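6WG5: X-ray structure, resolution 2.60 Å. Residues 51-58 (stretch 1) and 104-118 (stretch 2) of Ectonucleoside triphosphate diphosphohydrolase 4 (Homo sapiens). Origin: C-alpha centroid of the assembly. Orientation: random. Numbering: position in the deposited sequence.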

ATOM      1  N   SER A  51      -0.163  14.102  -6.817  1.00 83.46           N
ATOM      2  CA  SER A  51      -0.346  15.355  -6.096  1.00 81.96           C
ATOM      3  C   SER A  51       0.964  16.082  -5.819  1.00 78.72           C
ATOM      4  O   SER A  51       0.935  17.276  -5.511  1.00 85.62           O
ATOM      5  CB  SER A  51      -1.072  15.094  -4.774  1.00 85.34           C
ATOM      6  OG  SER A  51      -0.411  14.095  -4.016  1.00 88.34           O
ATOM      7  N   GLY A  52       2.100  15.401  -5.918  1.00 66.76           N
ATOM      8  CA  GLY A  52       3.370  16.037  -5.637  1.00 64.91           C
ATOM      9  C   GLY A  52       4.501  15.030  -5.686  1.00 62.75           C
ATOM     10  O   GLY A  52       4.346  13.916  -6.191  1.00 64.22           O
ATOM     11  N   SER A  53       5.644  15.450  -5.145  1.00 62.56           N
ATOM     12  CA  SER A  53       6.842  14.624  -5.129  1.00 63.42           C
ATOM     13  C   SER A  53       7.508  14.721  -3.766  1.00 61.43           C
ATOM     14  O   SER A  53       7.505  15.785  -3.139  1.00 62.06           O
ATOM     15  CB  SER A  53       7.830  15.045  -6.226  1.00 62.90           C
ATOM     16  OG  SER A  53       7.270  14.855  -7.515  1.00 60.84           O
ATOM     17  N   ARG A  54       8.080  13.605  -3.316  1.00 60.59           N
ATOM     18  CA  ARG A  54       8.766  13.532  -2.036  1.00 58.14           C
ATOM     19  C   ARG A  54      10.099  12.824  -2.223  1.00 57.68           C
ATOM     20  O   ARG A  54      10.239  11.946  -3.078  1.00 60.30           O
ATOM     21  CB  ARG A  54       7.928  12.789  -0.980  1.00 56.63           C
ATOM     22  CG  ARG A  54       6.443  13.124  -1.014  1.00 63.74           C
ATOM     23  CD  ARG A  54       5.679  12.203  -1.954  1.00 68.70           C
ATOM     24  NE  ARG A  54       4.388  12.764  -2.345  1.00 72.95           N
ATOM     25  CZ  ARG A  54       3.491  12.131  -3.095  1.00 75.28           C
ATOM     26  NH1 ARG A  54       3.733  10.904  -3.537  1.00 75.59           N
ATOM     27  NH2 ARG A  54       2.345  12.725  -3.400  1.00 75.32           N
ATOM     28  N   VAL A  55      11.080  13.215  -1.414  1.00 47.83           N
ATOM     29  CA  VAL A  55      12.416  12.635  -1.451  1.00 48.61           C
ATOM     30  C   VAL A  55      12.736  12.069  -0.076  1.00 51.75           C
ATOM     31  O   VAL A  55      12.419  12.683   0.948  1.00 51.34           O
ATOM     32  CB  VAL A  55      13.477  13.671  -1.880  1.00 49.74           C
ATOM     33  CG1 VAL A  55      13.417  14.903  -0.988  1.00 52.31           C
ATOM     34  CG2 VAL A  55      14.874  13.056  -1.862  1.00 47.60           C
ATOM     35  N   PHE A  56      13.362  10.893  -0.058  1.00 54.69           N
ATOM     36  CA  PHE A  56      13.771  10.232   1.173  1.00 49.45           C
ATOM     37  C   PHE A  56      15.248   9.889   1.073  1.00 49.63           C
ATOM     38  O   PHE A  56      15.692   9.343   0.059  1.00 50.52           O
ATOM     39  CB  PHE A  56      12.964   8.951   1.425  1.00 49.92           C
ATOM     40  CG  PHE A  56      11.477   9.160   1.453  1.00 51.83           C
ATOM     41  CD1 PHE A  56      10.800   9.254   2.657  1.00 50.62           C
ATOM     42  CD2 PHE A  56      10.754   9.249   0.275  1.00 53.31           C
ATOM     43  CE1 PHE A  56       9.431   9.441   2.683  1.00 49.24           C
ATOM     44  CE2 PHE A  56       9.386   9.436   0.297  1.00 51.60           C
ATOM     45  CZ  PHE A  56       8.724   9.532   1.502  1.00 48.09           C
ATOM     46  N   VAL A  57      16.005  10.207   2.119  1.00 43.90           N
ATOM     47  CA  VAL A  57      17.407   9.817   2.218  1.00 41.65           C
ATOM     48  C   VAL A  57      17.496   8.645   3.183  1.00 38.43           C
ATOM     49  O   VAL A  57      17.060   8.743   4.336  1.00 38.61           O
ATOM     50  CB  VAL A  57      18.291  10.985   2.682  1.00 44.25           C
ATOM     51  CG1 VAL A  57      19.748  10.543   2.778  1.00 44.94           C
ATOM     52  CG2 VAL A  57      18.157  12.165   1.732  1.00 45.25           C
ATOM     53  N   TYR A  58      18.056   7.537   2.709  1.00 35.07           N
ATOM     54  CA  TYR A  58      18.286   6.357   3.523  1.00 36.68           C
ATOM     55  C   TYR A  58      19.781   6.144   3.703  1.00 40.62           C
ATOM     56  O   TYR A  58      20.576   6.431   2.804  1.00 48.04           O
ATOM     57  CB  TYR A  58      17.663   5.113   2.884  1.00 37.70           C
ATOM     58  CG  TYR A  58      16.163   5.194   2.729  1.00 35.42           C
ATOM     59  CD1 TYR A  58      15.320   4.800   3.757  1.00 33.91           C
ATOM     60  CD2 TYR A  58      15.593   5.665   1.557  1.00 36.55           C
ATOM     61  CE1 TYR A  58      13.950   4.872   3.623  1.00 34.08           C
ATOM     62  CE2 TYR A  58      14.222   5.741   1.413  1.00 37.80           C
ATOM     63  CZ  TYR A  58      13.406   5.344   2.450  1.00 34.76           C
ATOM     64  OH  TYR A  58      12.040   5.415   2.313  1.00 38.52           O
ATOM     65  N   ASP A 104      14.005  21.649 -13.306  1.00 97.55           N
ATOM     66  CA  ASP A 104      13.997  22.703 -12.297  1.00 96.27           C
ATOM     67  C   ASP A 104      12.956  22.464 -11.212  1.00 94.82           C
ATOM     68  O   ASP A 104      13.075  23.034 -10.122  1.00 96.24           O
ATOM     69  CB  ASP A 104      13.741  24.064 -12.950  1.00 98.93           C
ATOM     70  CG  ASP A 104      15.018  24.744 -13.409  1.00102.97           C
ATOM     71  OD1 ASP A 104      16.085  24.483 -12.813  1.00101.07           O
ATOM     72  OD2 ASP A 104      14.954  25.548 -14.363  1.00108.07           O
ATOM     73  N   TYR A 105      11.946  21.638 -11.485  1.00 95.06           N
ATOM     74  CA  TYR A 105      10.901  21.382 -10.499  1.00 93.16           C
ATOM     75  C   TYR A 105      11.400  20.475  -9.381  1.00 87.75           C
ATOM     76  O   TYR A 105      11.042  20.670  -8.213  1.00 87.10           O
ATOM     77  CB  TYR A 105       9.687  20.772 -11.194  1.00 93.68           C
ATOM     78  CG  TYR A 105       8.754  19.999 -10.294  1.00 89.75           C
ATOM     79  CD1 TYR A 105       7.855  20.655  -9.465  1.00 90.02           C
ATOM     80  CD2 TYR A 105       8.758  18.610 -10.289  1.00 84.99           C
ATOM     81  CE1 TYR A 105       6.995  19.951  -8.646  1.00 89.11           C
ATOM     82  CE2 TYR A 105       7.902  17.897  -9.474  1.00 82.71           C
ATOM     83  CZ  TYR A 105       7.023  18.571  -8.655  1.00 86.39           C
ATOM     84  OH  TYR A 105       6.167  17.866  -7.841  1.00 87.54           O
ATOM     85  N   ILE A 106      12.227  19.480  -9.719  1.00 88.79           N
ATOM     86  CA  ILE A 106      12.794  18.582  -8.716  1.00 90.12           C
ATOM     87  C   ILE A 106      14.092  19.111  -8.124  1.00 88.41           C
ATOM     88  O   ILE A 106      14.657  18.469  -7.227  1.00 85.96           O
ATOM     89  CB  ILE A 106      13.046  17.172  -9.294  1.00 92.65           C
ATOM     90  CG1 ILE A 106      13.945  17.233 -10.535  1.00 95.45           C
ATOM     91  CG2 ILE A 106      11.729  16.483  -9.614  1.00 94.31           C
ATOM     92  CD1 ILE A 106      15.395  16.949 -10.250  1.00 96.56           C
ATOM     93  N   SER A 107      14.586  20.254  -8.595  1.00 81.56           N
ATOM     94  CA  SER A 107      15.821  20.803  -8.043  1.00 82.57           C
ATOM     95  C   SER A 107      15.738  21.046  -6.541  1.00 81.34           C
ATOM     96  O   SER A 107      16.700  20.699  -5.834  1.00 79.75           O
ATOM     97  CB  SER A 107      16.190  22.096  -8.781  1.00 85.41           C
ATOM     98  OG  SER A 107      16.648  21.818 -10.092  1.00 86.92           O
ATOM     99  N   PRO A 108      14.662  21.618  -5.993  1.00 77.97           N
ATOM    100  CA  PRO A 108      14.604  21.798  -4.533  1.00 78.46           C
ATOM    101  C   PRO A 108      14.754  20.500  -3.757  1.00 77.88           C
ATOM    102  O   PRO A 108      15.251  20.522  -2.623  1.00 79.12           O
ATOM    103  CB  PRO A 108      13.223  22.432  -4.313  1.00 75.81           C
ATOM    104  CG  PRO A 108      12.878  23.067  -5.615  1.00 74.56           C
ATOM    105  CD  PRO A 108      13.487  22.195  -6.668  1.00 76.07           C
ATOM    106  N   LEU A 109      14.343  19.367  -4.331  1.00 67.87           N
ATOM    107  CA  LEU A 109      14.460  18.091  -3.632  1.00 63.49           C
ATOM    108  C   LEU A 109      15.896  17.579  -3.633  1.00 63.99           C
ATOM    109  O   LEU A 109      16.370  17.054  -2.620  1.00 61.30           O
ATOM    110  CB  LEU A 109      13.536  17.052  -4.269  1.00 58.20           C
ATOM    111  CG  LEU A 109      12.040  17.370  -4.296  1.00 59.55           C
ATOM    112  CD1 LEU A 109      11.271  16.250  -4.982  1.00 55.58           C
ATOM    113  CD2 LEU A 109      11.505  17.598  -2.894  1.00 62.12           C
ATOM    114  N   LEU A 110      16.598  17.718  -4.759  1.00 68.64           N
ATOM    115  CA  LEU A 110      17.955  17.186  -4.848  1.00 66.31           C
ATOM    116  C   LEU A 110      18.940  18.049  -4.069  1.00 64.70           C
ATOM    117  O   LEU A 110      19.872  17.526  -3.447  1.00 64.09           O
ATOM    118  CB  LEU A 110      18.373  17.068  -6.313  1.00 67.79           C
ATOM    119  CG  LEU A 110      17.486  16.176  -7.188  1.00 66.30           C
ATOM    120  CD1 LEU A 110      18.038  16.112  -8.602  1.00 67.64           C
ATOM    121  CD2 LEU A 110      17.354  14.774  -6.605  1.00 63.44           C
ATOM    122  N   ASN A 111      18.758  19.371  -4.096  1.00 67.99           N
ATOM    123  CA  ASN A 111      19.568  20.238  -3.246  1.00 70.34           C
ATOM    124  C   ASN A 111      19.361  19.898  -1.774  1.00 73.63           C
ATOM    125  O   ASN A 111      20.309  19.926  -0.980  1.00 70.56           O
ATOM    126  CB  ASN A 111      19.226  21.702  -3.515  1.00 72.95           C
ATOM    127  CG  ASN A 111      19.655  22.156  -4.895  1.00 77.34           C
ATOM    128  OD1 ASN A 111      20.775  21.887  -5.329  1.00 81.63           O
ATOM    129  ND2 ASN A 111      18.761  22.841  -5.598  1.00 76.47           N
ATOM    130  N   PHE A 112      18.124  19.573  -1.394  1.00 63.59           N
ATOM    131  CA  PHE A 112      17.853  19.143  -0.027  1.00 66.24           C
ATOM    132  C   PHE A 112      18.664  17.902   0.322  1.00 66.79           C
ATOM    133  O   PHE A 112      19.285  17.827   1.389  1.00 68.78           O
ATOM    134  CB  PHE A 112      16.356  18.882   0.142  1.00 66.62           C
ATOM    135  CG  PHE A 112      15.985  18.306   1.479  1.00 63.25           C
ATOM    136  CD1 PHE A 112      15.713  19.135   2.553  1.00 61.78           C
ATOM    137  CD2 PHE A 112      15.899  16.937   1.658  1.00 56.71           C
ATOM    138  CE1 PHE A 112      15.366  18.609   3.782  1.00 55.94           C
ATOM    139  CE2 PHE A 112      15.553  16.405   2.886  1.00 54.81           C
ATOM    140  CZ  PHE A 112      15.286  17.243   3.949  1.00 54.58           C
ATOM    141  N   ALA A 113      18.671  16.911  -0.574  1.00 71.29           N
ATOM    142  CA  ALA A 113      19.446  15.699  -0.333  1.00 63.91           C
ATOM    143  C   ALA A 113      20.942  15.990  -0.334  1.00 62.90           C
ATOM    144  O   ALA A 113      21.679  15.484   0.520  1.00 59.64           O
ATOM    145  CB  ALA A 113      19.108  14.646  -1.388  1.00 62.40           C
ATOM    146  N   ALA A 114      21.408  16.808  -1.284  1.00 65.99           N
ATOM    147  CA  ALA A 114      22.832  17.110  -1.373  1.00 59.62           C
ATOM    148  C   ALA A 114      23.336  17.823  -0.127  1.00 61.29           C
ATOM    149  O   ALA A 114      24.515  17.699   0.226  1.00 62.31           O
ATOM    150  CB  ALA A 114      23.110  17.956  -2.615  1.00 57.00           C
ATOM    151  N   GLU A 115      22.467  18.575   0.551  1.00 64.69           N
ATOM    152  CA  GLU A 115      22.862  19.228   1.794  1.00 70.47           C
ATOM    153  C   GLU A 115      23.186  18.200   2.872  1.00 68.92           C
ATOM    154  O   GLU A 115      24.231  18.279   3.530  1.00 66.71           O
ATOM    155  CB  GLU A 115      21.750  20.166   2.271  1.00 74.40           C
ATOM    156  CG  GLU A 115      21.969  21.632   1.931  1.00 83.06           C
ATOM    157  CD  GLU A 115      20.884  22.526   2.500  1.00 90.06           C
ATOM    158  OE1 GLU A 115      19.757  22.030   2.719  1.00 88.07           O
ATOM    159  OE2 GLU A 115      21.159  23.722   2.737  1.00 96.30           O
ATOM    160  N   HIS A 116      22.302  17.220   3.059  1.00 70.22           N
ATOM    161  CA  HIS A 116      22.440  16.290   4.175  1.00 69.61           C
ATOM    162  C   HIS A 116      23.489  15.217   3.902  1.00 66.74           C
ATOM    163  O   HIS A 116      24.243  14.843   4.808  1.00 65.61           O
ATOM    164  CB  HIS A 116      21.086  15.652   4.485  1.00 68.64           C
ATOM    165  CG  HIS A 116      20.090  16.606   5.067  1.00 69.13           C
ATOM    166  ND1 HIS A 116      19.292  17.418   4.289  1.00 66.54           N
ATOM    167  CD2 HIS A 116      19.769  16.885   6.352  1.00 68.07           C
ATOM    168  CE1 HIS A 116      18.519  18.151   5.070  1.00 66.00           C
ATOM    169  NE2 HIS A 116      18.789  17.849   6.326  1.00 66.91           N
ATOM    170  N   VAL A 117      23.554  14.708   2.680  1.00 59.14           N
ATOM    171  CA  VAL A 117      24.539  13.677   2.351  1.00 55.90           C
ATOM    172  C   VAL A 117      25.912  14.334   2.229  1.00 59.22           C
ATOM    173  O   VAL A 117      26.048  15.325   1.494  1.00 63.16           O
ATOM    174  CB  VAL A 117      24.157  12.958   1.060  1.00 58.03           C
ATOM    175  CG1 VAL A 117      25.127  11.816   0.780  1.00 53.15           C
ATOM    176  CG2 VAL A 117      22.729  12.430   1.143  1.00 60.97           C
ATOM    177  N   PRO A 118      26.939  13.834   2.921  1.00 61.94           N
ATOM    178  CA  PRO A 118      28.262  14.464   2.824  1.00 65.35           C
ATOM    179  C   PRO A 118      28.750  14.535   1.385  1.00 66.63           C
ATOM    180  O   PRO A 118      28.581  13.598   0.603  1.00 65.29           O
ATOM    181  CB  PRO A 118      29.154  13.553   3.676  1.00 63.04           C
ATOM    182  CG  PRO A 118      28.228  12.890   4.620  1.00 57.63           C
ATOM    183  CD  PRO A 118      26.936  12.715   3.881  1.00 56.25           C
TER

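Strand 53-58 lies along helix 107-116 with the two chains running the same way: their N-to-C directions differ by 13°, and the axes approach to 8.8 Å. Because they are so nearly aligned, contact recurs at alternate strand residues from Ser-53 to Val-57, and the register of nearest CA atoms steps from Ser-53 CA to Ile-106 CA (8.0 Å), through Val-55 CA to Leu-109 CA (6.2 Å), to Val-57 CA and Ala-113 CA (6.7 Å). Two strand residues thus match roughly one helical turn.

The alternation of the strand decides which side chains take part. Ser-53, Val-55 and Val-57 direct their CA-to-CB bonds toward the helix, whereas those of Arg-54 and Phe-56 point away. Altogether 421 Å² is buried, counting both sides, and the three inward residues supply most of the strand's share.

Val-55 makes the largest contribution, 81 Å². With chi1 at 55° (p), its CG1 lies 3.8 Å from Leu-109 CD2 and 4.2 Å from Phe-112 CD2, so a single methyl occupies the hollow between two helical side chains. The approach to the Phe-112 ring is oblique. Leu-109, in the extended m,t rotamer, is the principal bump on the helical side, with 72 Å² covered. Its fork spans two strand positions: CD2 meets Val-55, while CD1 reaches back to within 3.9 Å of Ser-53 CB. A branched leucine suits this place because its two methyls fit against successive inward-facing residues.

One helical turn beyond Leu-109, the surface drops to the small Ala-113. Ala-113 offers only its CB here, and Val-57 CG2 rests against it at 4.1 Å from Ala-113 CB, although the backbones are slightly farther apart (Val-57 CA to Ala-113 CA, 6.7 Å) than at Val-55 CA and Leu-109 CA (6.2 Å). The other methyl of Val-57, CG1, packs 3.9 Å from Val-117 CG2. Val-117 is the first residue to leave helical phi/psi, yet Val-117 N still bonds to Ala-113 O at 3.0 Å, tying this last contact to the helix end.

At the opposite end of the interface the packing becomes polar. Tyr-105 starts sideways, but its t rotamer (158°) brings the ring's end nearer, and Tyr-105 OH forms a hydrogen bond with Ser-53 OG at 3.2 Å; either hydroxyl could be the donor. Ser-53 OG sits at the ring edge, near its plane. Tyr-105 OH also lies 3.9 Å from Gly-52 C. Serine serves both neighbours here, offering OG to the tyrosine and CB to Leu-109.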